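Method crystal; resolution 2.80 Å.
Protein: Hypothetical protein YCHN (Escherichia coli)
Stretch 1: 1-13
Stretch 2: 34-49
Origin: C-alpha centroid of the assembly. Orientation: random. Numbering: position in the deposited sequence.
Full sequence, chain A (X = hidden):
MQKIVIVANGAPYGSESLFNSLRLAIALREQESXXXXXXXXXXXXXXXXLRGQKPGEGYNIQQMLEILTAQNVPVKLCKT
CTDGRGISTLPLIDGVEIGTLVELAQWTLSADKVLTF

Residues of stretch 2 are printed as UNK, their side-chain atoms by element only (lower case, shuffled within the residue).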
HETATM    1  N   MSE A   1      -6.322  36.418  -0.179  1.00 56.62           N
HETATM    2  CA  MSE A   1      -5.386  35.388   0.362  1.00 55.34           C
HETATM    3  C   MSE A   1      -5.707  34.044  -0.281  1.00 55.69           C
HETATM    4  O   MSE A   1      -5.997  33.974  -1.476  1.00 57.27           O
HETATM    5  CB  MSE A   1      -5.530  35.308   1.885  1.00 37.50           C
HETATM    6  CG  MSE A   1      -4.501  34.437   2.589  1.00 38.04           C
HETATM    7 SE   MSE A   1      -4.725  34.515   4.380  1.00 37.98          SE
HETATM    8  CE  MSE A   1      -6.471  34.005   4.545  1.00 36.27           C
ATOM      9  N   GLN A   2      -5.658  32.973   0.510  1.00 45.47           N
ATOM     10  CA  GLN A   2      -5.942  31.645  -0.011  1.00 42.96           C
ATOM     11  C   GLN A   2      -5.944  30.600   1.087  1.00 41.63           C
ATOM     12  O   GLN A   2      -5.055  30.584   1.930  1.00 42.64           O
ATOM     13  CB  GLN A   2      -4.901  31.261  -1.054  1.00 30.87           C
ATOM     14  CG  GLN A   2      -5.062  29.866  -1.570  1.00 32.33           C
ATOM     15  CD  GLN A   2      -4.149  29.561  -2.734  1.00 32.16           C
ATOM     16  OE1 GLN A   2      -4.155  28.451  -3.260  1.00 33.13           O
ATOM     17  NE2 GLN A   2      -3.354  30.551  -3.149  1.00 31.27           N
ATOM     18  N   LYS A   3      -6.949  29.731   1.059  1.00 16.99           N
ATOM     19  CA  LYS A   3      -7.055  28.683   2.058  1.00 14.66           C
ATOM     20  C   LYS A   3      -6.713  27.327   1.459  1.00 13.06           C
ATOM     21  O   LYS A   3      -7.374  26.852   0.523  1.00 12.51           O
ATOM     22  CB  LYS A   3      -8.462  28.648   2.660  1.00 33.70           C
ATOM     23  CG  LYS A   3      -8.802  29.891   3.461  1.00 36.21           C
ATOM     24  CD  LYS A   3     -10.029  29.696   4.352  1.00 37.70           C
ATOM     25  CE  LYS A   3      -9.762  28.677   5.455  1.00 40.30           C
ATOM     26  NZ  LYS A   3     -10.864  28.584   6.455  1.00 40.35           N
ATOM     27  N   ILE A   4      -5.677  26.708   1.992  1.00 23.77           N
ATOM     28  CA  ILE A   4      -5.243  25.402   1.523  1.00 22.48           C
ATOM     29  C   ILE A   4      -5.273  24.377   2.640  1.00 23.29           C
ATOM     30  O   ILE A   4      -4.646  24.556   3.687  1.00 23.52           O
ATOM     31  CB  ILE A   4      -3.818  25.460   0.957  1.00 12.07           C
ATOM     32  CG1 ILE A   4      -3.811  26.227  -0.362  1.00 12.50           C
ATOM     33  CG2 ILE A   4      -3.275  24.054   0.789  1.00 10.99           C
ATOM     34  CD1 ILE A   4      -2.414  26.458  -0.902  1.00 13.54           C
ATOM     35  N   VAL A   5      -6.023  23.294   2.423  1.00 16.56           N
ATOM     36  CA  VAL A   5      -6.117  22.233   3.406  1.00 15.73           C
ATOM     37  C   VAL A   5      -5.315  21.052   2.881  1.00 16.41           C
ATOM     38  O   VAL A   5      -5.361  20.726   1.686  1.00 14.10           O
ATOM     39  CB  VAL A   5      -7.577  21.777   3.626  1.00 13.95           C
ATOM     40  CG1 VAL A   5      -7.619  20.586   4.563  1.00 13.13           C
ATOM     41  CG2 VAL A   5      -8.396  22.917   4.192  1.00 13.08           C
ATOM     42  N   ILE A   6      -4.554  20.422   3.775  1.00 24.37           N
ATOM     43  CA  ILE A   6      -3.761  19.259   3.407  1.00 25.26           C
ATOM     44  C   ILE A   6      -4.192  18.102   4.291  1.00 24.87           C
ATOM     45  O   ILE A   6      -4.238  18.219   5.510  1.00 25.09           O
ATOM     46  CB  ILE A   6      -2.249  19.508   3.615  1.00 20.90           C
ATOM     47  CG1 ILE A   6      -1.684  20.301   2.433  1.00 22.05           C
ATOM     48  CG2 ILE A   6      -1.512  18.171   3.789  1.00 19.77           C
ATOM     49  CD1 ILE A   6      -0.161  20.426   2.429  1.00 22.20           C
ATOM     50  N   VAL A   7      -4.527  16.978   3.682  1.00 24.81           N
ATOM     51  CA  VAL A   7      -4.923  15.823   4.466  1.00 25.62           C
ATOM     52  C   VAL A   7      -3.850  14.752   4.289  1.00 27.44           C
ATOM     53  O   VAL A   7      -3.114  14.758   3.302  1.00 27.99           O
ATOM     54  CB  VAL A   7      -6.294  15.285   4.018  1.00 13.97           C
ATOM     55  CG1 VAL A   7      -6.896  14.445   5.127  1.00 13.63           C
ATOM     56  CG2 VAL A   7      -7.226  16.439   3.688  1.00 13.69           C
ATOM     57  N   ALA A   8      -3.744  13.858   5.259  1.00 22.73           N
ATOM     58  CA  ALA A   8      -2.757  12.796   5.205  1.00 23.59           C
ATOM     59  C   ALA A   8      -3.280  11.525   5.872  1.00 24.62           C
ATOM     60  O   ALA A   8      -3.883  11.574   6.953  1.00 22.95           O
ATOM     61  CB  ALA A   8      -1.478  13.256   5.871  1.00 30.10           C
ATOM     62  N   ASN A   9      -3.041  10.389   5.214  1.00 39.88           N
ATOM     63  CA  ASN A   9      -3.483   9.079   5.697  1.00 39.62           C
ATOM     64  C   ASN A   9      -2.294   8.205   6.081  1.00 38.55           C
ATOM     65  O   ASN A   9      -2.420   7.288   6.892  1.00 38.60           O
ATOM     66  CB  ASN A   9      -4.285   8.367   4.601  1.00 48.90           C
ATOM     67  CG  ASN A   9      -5.618   9.032   4.311  1.00 53.08           C
ATOM     68  OD1 ASN A   9      -5.722  10.260   4.270  1.00 55.76           O
ATOM     69  ND2 ASN A   9      -6.650   8.226   4.087  1.00 55.42           N
ATOM     70  N   GLY A  10      -1.132   8.501   5.504  1.00 25.87           N
ATOM     71  CA  GLY A  10       0.052   7.700   5.748  1.00 23.89           C
ATOM     72  C   GLY A  10       0.699   7.622   7.130  1.00 22.41           C
ATOM     73  O   GLY A  10       0.807   8.619   7.844  1.00 21.91           O
ATOM     74  N   ALA A  11       1.143   6.424   7.484  1.00 14.74           N
ATOM     75  CA  ALA A  11       1.821   6.201   8.761  1.00 14.75           C
ATOM     76  C   ALA A  11       3.210   6.813   8.657  1.00 14.46           C
ATOM     77  O   ALA A  11       3.880   6.671   7.628  1.00 12.56           O
ATOM     78  CB  ALA A  11       1.931   4.703   9.059  1.00 22.14           C
ATOM     79  N   PRO A  12       3.657   7.501   9.712  1.00 34.53           N
ATOM     80  CA  PRO A  12       4.985   8.124   9.695  1.00 34.80           C
ATOM     81  C   PRO A  12       6.078   7.104   9.410  1.00 35.57           C
ATOM     82  O   PRO A  12       5.973   5.951   9.824  1.00 36.48           O
ATOM     83  CB  PRO A  12       5.122   8.694  11.111  1.00 17.15           C
ATOM     84  CG  PRO A  12       3.713   8.929  11.526  1.00 18.40           C
ATOM     85  CD  PRO A  12       2.969   7.748  10.991  1.00 17.86           C
ATOM     86  N   TYR A  13       7.118   7.503   8.698  1.00 23.70           N
ATOM     87  CA  TYR A  13       8.287   6.666   8.417  1.00 24.62           C
ATOM     88  C   TYR A  13       8.128   5.363   7.655  1.00 26.16           C
ATOM     89  O   TYR A  13       9.053   4.941   6.972  1.00 27.36           O
ATOM     90  CB  TYR A  13       8.940   6.287   9.726  1.00 22.32           C
ATOM     91  CG  TYR A  13       9.326   7.467  10.536  1.00 22.07           C
ATOM     92  CD1 TYR A  13      10.397   8.271  10.162  1.00 21.98           C
ATOM     93  CD2 TYR A  13       8.618   7.812  11.694  1.00 21.28           C
ATOM     94  CE1 TYR A  13      10.755   9.406  10.900  1.00 22.63           C
ATOM     95  CE2 TYR A  13       8.964   8.943  12.441  1.00 22.76           C
ATOM     96  CZ  TYR A  13      10.033   9.739  12.037  1.00 23.79           C
ATOM     97  OH  TYR A  13      10.374  10.843  12.780  1.00 21.85           O
ATOM     98  N   UNK A  34       2.343  34.125   4.594  1.00 32.07           N
ATOM     99  CA  UNK A  34       0.999  34.348   5.119  1.00 32.77           C
ATOM    100  C   UNK A  34      -0.024  33.310   4.672  1.00 31.92           C
ATOM    101  O   UNK A  34      -1.201  33.390   5.037  1.00 31.92           O
ATOM    102  c   UNK A  34       0.509  35.731   4.688  1.00 64.28           C
ATOM    103  o   UNK A  34      -1.002  36.075   6.512  1.00 70.19           O
ATOM    104  n   UNK A  34       0.470  37.717   6.065  1.00 69.86           N
ATOM    105  c   UNK A  34      -0.075  36.526   5.836  1.00 68.61           C
ATOM    106  N   UNK A  35       0.411  32.344   3.881  1.00 22.95           N
ATOM    107  CA  UNK A  35      -0.482  31.311   3.364  1.00 20.70           C
ATOM    108  C   UNK A  35      -1.284  30.624   4.466  1.00 20.38           C
ATOM    109  O   UNK A  35      -0.707  30.009   5.373  1.00 20.21           O
ATOM    110  c   UNK A  35       0.351  30.279   2.576  1.00 16.77           C
ATOM    111  c   UNK A  35      -1.589  29.318   1.303  1.00 13.88           C
ATOM    112  c   UNK A  35      -0.224  29.032   1.903  1.00 15.49           C
ATOM    113  c   UNK A  35      -0.284  27.915   2.905  1.00 15.68           C
ATOM    114  N   UNK A  36      -2.609  30.761   4.401  1.00 25.85           N
ATOM    115  CA  UNK A  36      -3.519  30.131   5.374  1.00 26.93           C
ATOM    116  C   UNK A  36      -3.486  28.629   5.074  1.00 27.47           C
ATOM    117  O   UNK A  36      -4.181  28.139   4.176  1.00 28.92           O
ATOM    118  o   UNK A  36      -6.080  28.675   5.847  1.00 38.80           O
ATOM    119  c   UNK A  36      -4.946  30.679   5.195  1.00 32.83           C
ATOM    120  c   UNK A  36      -5.991  29.907   6.010  1.00 35.01           C
ATOM    121  o   UNK A  36      -6.734  30.538   6.802  1.00 33.39           O
ATOM    122  N   UNK A  37      -2.666  27.906   5.835  1.00 16.00           N
ATOM    123  CA  UNK A  37      -2.488  26.473   5.637  1.00 15.13           C
ATOM    124  C   UNK A  37      -2.980  25.691   6.834  1.00 14.25           C
ATOM    125  O   UNK A  37      -2.649  26.014   7.976  1.00 14.37           O
ATOM    126  c   UNK A  37      -0.997  26.190   5.417  1.00 26.77           C
ATOM    127  c   UNK A  37       0.999  24.793   5.021  1.00 26.93           C
ATOM    128  c   UNK A  37      -1.145  23.690   5.652  1.00 27.53           C
ATOM    129  c   UNK A  37      -0.517  24.840   4.878  1.00 26.86           C
ATOM    130  N   UNK A  38      -3.770  24.652   6.565  1.00  9.56           N
ATOM    131  CA  UNK A  38      -4.323  23.796   7.608  1.00  9.99           C
ATOM    132  C   UNK A  38      -3.969  22.357   7.261  1.00 10.07           C
ATOM    133  O   UNK A  38      -4.089  21.942   6.100  1.00  9.20           O
ATOM    134  n   UNK A  38      -8.174  28.039   8.015  1.00 50.74           N
ATOM    135  c   UNK A  38      -5.835  23.946   7.675  1.00 34.92           C
ATOM    136  c   UNK A  38      -7.850  25.251   8.123  1.00 41.48           C
ATOM    137  n   UNK A  38      -8.503  26.063   9.134  1.00 46.07           N
ATOM    138  n   UNK A  38      -9.276  28.031  10.031  1.00 49.78           N
ATOM    139  c   UNK A  38      -8.649  27.382   9.062  1.00 48.55           C
ATOM    140  c   UNK A  38      -6.344  25.270   8.216  1.00 36.72           C
ATOM    141  N   UNK A  39      -3.551  21.602   8.273  1.00 23.09           N
ATOM    142  CA  UNK A  39      -3.149  20.205   8.119  1.00 22.31           C
ATOM    143  C   UNK A  39      -4.020  19.267   8.925  1.00 21.27           C
ATOM    144  O   UNK A  39      -4.127  19.400  10.138  1.00 22.81           O
ATOM    145  c   UNK A  39      -0.918  18.055   7.258  1.00 36.30           C
ATOM    146  c   UNK A  39      -1.698  20.030   8.587  1.00 34.61           C
ATOM    147  c   UNK A  39      -0.607  19.498   7.647  1.00 35.86           C
ATOM    148  c   UNK A  39      -0.504  20.403   6.419  1.00 33.97           C
ATOM    149  N   UNK A  40      -4.632  18.308   8.256  1.00 19.84           N
ATOM    150  CA  UNK A  40      -5.460  17.345   8.951  1.00 18.78           C
ATOM    151  C   UNK A  40      -4.801  15.990   8.777  1.00 19.55           C
ATOM    152  O   UNK A  40      -4.290  15.697   7.701  1.00 19.29           O
ATOM    153  c   UNK A  40      -8.904  14.564   9.978  1.00 14.70           C
ATOM    154  c   UNK A  40      -9.616  15.272  10.944  1.00 16.84           C
ATOM    155  c   UNK A  40      -9.453  16.654  11.047  1.00 17.35           C
ATOM    156  c   UNK A  40      -8.585  17.319  10.192  1.00 16.60           C
ATOM    157  c   UNK A  40      -8.042  15.241   9.125  1.00 14.24           C
ATOM    158  c   UNK A  40      -7.873  16.621   9.226  1.00 14.71           C
ATOM    159  c   UNK A  40      -6.873  17.334   8.359  1.00 16.42           C
ATOM    160  N   UNK A  41      -4.794  15.175   9.821  1.00 25.57           N
ATOM    161  CA  UNK A  41      -4.201  13.846   9.718  1.00 25.52           C
ATOM    162  C   UNK A  41      -5.220  12.792  10.125  1.00 25.97           C
ATOM    163  O   UNK A  41      -5.703  12.797  11.257  1.00 25.96           O
ATOM    164  c   UNK A  41      -1.495  14.889   8.964  1.00 13.21           C
ATOM    165  c   UNK A  41      -0.663  14.426  11.295  1.00 12.22           C
ATOM    166  c   UNK A  41      -1.872  14.787  10.434  1.00 15.90           C
ATOM    167  c   UNK A  41      -2.967  13.730  10.615  1.00 15.45           C
ATOM    168  N   UNK A  42      -5.538  11.892   9.191  1.00 16.53           N
ATOM    169  CA  UNK A  42      -6.499  10.820   9.438  1.00 16.67           C
ATOM    170  C   UNK A  42      -5.795   9.485   9.643  1.00 15.54           C
ATOM    171  O   UNK A  42      -4.581   9.381   9.524  1.00 14.68           O
ATOM    172  c   UNK A  42      -7.483  10.692   8.264  1.00 25.13           C
ATOM    173 se   UNK A  42      -9.671  11.609   6.851  1.00 27.97          SE
ATOM    174  c   UNK A  42      -8.379  11.902   8.048  1.00 26.44           C
ATOM    175  c   UNK A  42      -8.704  11.305   5.382  1.00 28.44           C
ATOM    176  N   UNK A  43      -6.594   8.465   9.954  1.00 18.24           N
ATOM    177  CA  UNK A  43      -6.115   7.130  10.141  1.00 19.15           C
ATOM    178  C   UNK A  43      -4.701   7.014  10.696  1.00 18.69           C
ATOM    179  O   UNK A  43      -4.392   7.638  11.715  1.00 18.76           O
ATOM    180  c   UNK A  43      -6.206   6.348   8.844  1.00 26.16           C
ATOM    181  o   UNK A  43      -5.334   6.890   7.871  1.00 29.46           O
ATOM    182  N   UNK A  44      -3.824   6.244  10.058  1.00 27.63           N
ATOM    183  CA  UNK A  44      -2.400   6.109  10.338  1.00 28.28           C
ATOM    184  C   UNK A  44      -1.478   7.311  10.568  1.00 28.65           C
ATOM    185  O   UNK A  44      -0.597   7.251  11.445  1.00 29.01           O
ATOM    186  o   UNK A  44      -1.934   3.063   8.391  1.00 35.09           O
ATOM    187  c   UNK A  44      -2.432   3.894   9.173  1.00 33.47           C
ATOM    188  o   UNK A  44      -3.471   3.685   9.845  1.00 36.44           O
ATOM    189  c   UNK A  44      -1.739   5.222   9.315  1.00 31.48           C
ATOM    190  N   UNK A  45      -1.662   8.393   9.820  1.00 23.79           N
ATOM    191  CA  UNK A  45      -0.815   9.582   9.963  1.00 22.47           C
ATOM    192  C   UNK A  45      -0.966  10.224  11.335  1.00 21.33           C
ATOM    193  O   UNK A  45      -0.277  11.179  11.666  1.00 22.66           O
ATOM    194  c   UNK A  45      -1.160  10.624   8.855  1.00  8.63           C
ATOM    195  N   UNK A  46      -1.863   9.674  12.140  1.00 22.62           N
ATOM    196  CA  UNK A  46      -2.158  10.210  13.451  1.00 23.05           C
ATOM    197  C   UNK A  46      -1.120   9.940  14.529  1.00 21.95           C
ATOM    198  O   UNK A  46      -0.995  10.706  15.485  1.00 20.70           O
ATOM    199  c   UNK A  46      -3.552   9.706  13.909  1.00 19.01           C
ATOM    200  c   UNK A  46      -3.675   9.758  15.406  1.00 19.58           C
ATOM    201  c   UNK A  46      -4.628  10.572  13.266  1.00 18.30           C
ATOM    202  N   UNK A  47      -0.369   8.841  14.386  1.00 12.06           N
ATOM    203  CA  UNK A  47       0.657   8.517  15.370  1.00 10.23           C
ATOM    204  C   UNK A  47       1.816   9.495  15.216  1.00 10.37           C
ATOM    205  O   UNK A  47       2.641   9.634  16.126  1.00  9.60           O
ATOM    206  c   UNK A  47       1.162   7.040  15.209  1.00 12.01           C
ATOM    207  c   UNK A  47       0.021   6.062  15.347  1.00  9.92           C
ATOM    208  o   UNK A  47       1.758   6.855  13.921  1.00 12.40           O
ATOM    209  N   UNK A  48       1.850  10.185  14.076  1.00 18.44           N
ATOM    210  CA  UNK A  48       2.879  11.187  13.782  1.00 19.35           C
ATOM    211  C   UNK A  48       2.877  12.337  14.800  1.00 21.37           C
ATOM    212  O   UNK A  48       3.825  13.129  14.884  1.00 20.98           O
ATOM    213  c   UNK A  48       2.656  11.738  12.396  1.00 14.93           C
ATOM    214  N   UNK A  49       1.798  12.428  15.574  1.00 20.93           N
ATOM    215  CA  UNK A  49       1.706  13.484  16.554  1.00 23.03           C
ATOM    216  C   UNK A  49       2.375  13.174  17.885  1.00 24.55           C
ATOM    217  O   UNK A  49       2.418  14.037  18.765  1.00 24.86           O
TER

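Position 34 carries two carbons, the second bearing one oxygen and one nitrogen: an amide, N34. It is exposed, where a polar group costs nothing, and its backbone O lies 3.8 Å from M1 SE. Position 35 has four carbons forked at the second, and one branch tip meets I4 CD1 at 3.7 Å; this is L35, an apolar residue in a buried place.

Position 36 has two carbons, the second carrying two oxygens, with CB 3.7 Å from M1 CE: D36. Its carboxylate sits on the partly exposed K3 side of the sheet. Position 37, again four carbons forked at the second, is L37, buried on the face that also holds I4. Position 38 shows three carbons, a nitrogen, then a carbon with two more nitrogens, a guanidinium: R38. Its NH1 forms a salt bridge with D36 OD1 at 3.1 Å, and K3 NZ lies over one guanidinium face, 3.2 Å from NH1, a close pair of like charges beside the carboxylate.

Position 39 is another four-carbon fork, L39, whose CD2 packs 3.4 Å from I6 CB. Position 40 has one carbon and a six-carbon ring, F40; V7 CG1 approaches its CD1 obliquely at 4.2 Å, filling buried space. Position 41, four carbons forked at the second, is L41, with CD2 3.5 Å from A8 CB.

Position 42 is an unbranched chain of two carbons, selenium and carbon: M42, as selenomethionine. Its flexible end brings CE to 3.6 Å from V7 CG1. Position 43 has one carbon and one oxygen, S43, small enough for a buried turn near N9. Position 44, two carbons and two terminal oxygens, is D44; its CB lies 3.7 Å from A11 CB, and its OD2 is bonded elsewhere in the structure.

Position 45 has a single carbon, A45, its CB 4.0 Å from A8 CB. Position 46, one carbon carrying two, is V46, buried and turned away from stretch 1. Position 47, one carbon carrying an oxygen and a carbon, is T47, with OG1 3.3 Å from P12 CD. Position 48, one carbon, is A48, its CB tight against P12 CG at 3.1 Å. Position 49 has no side chain: G49, free of contact.

The contact is a parallel pair of strands. I4 N donates to D36 O (3.0 Å), R38 N to I4 O (3.0 Å), I6 N to R38 O (2.8 Å) and F40 N to I6 O (2.8 Å). M42 N to A8 O (2.8 Å) extends the ladder, and the 3-10 segment then packs against A11 and P12.

Stretch 2 (34-49) NLDLRLFLMSDAVTAG
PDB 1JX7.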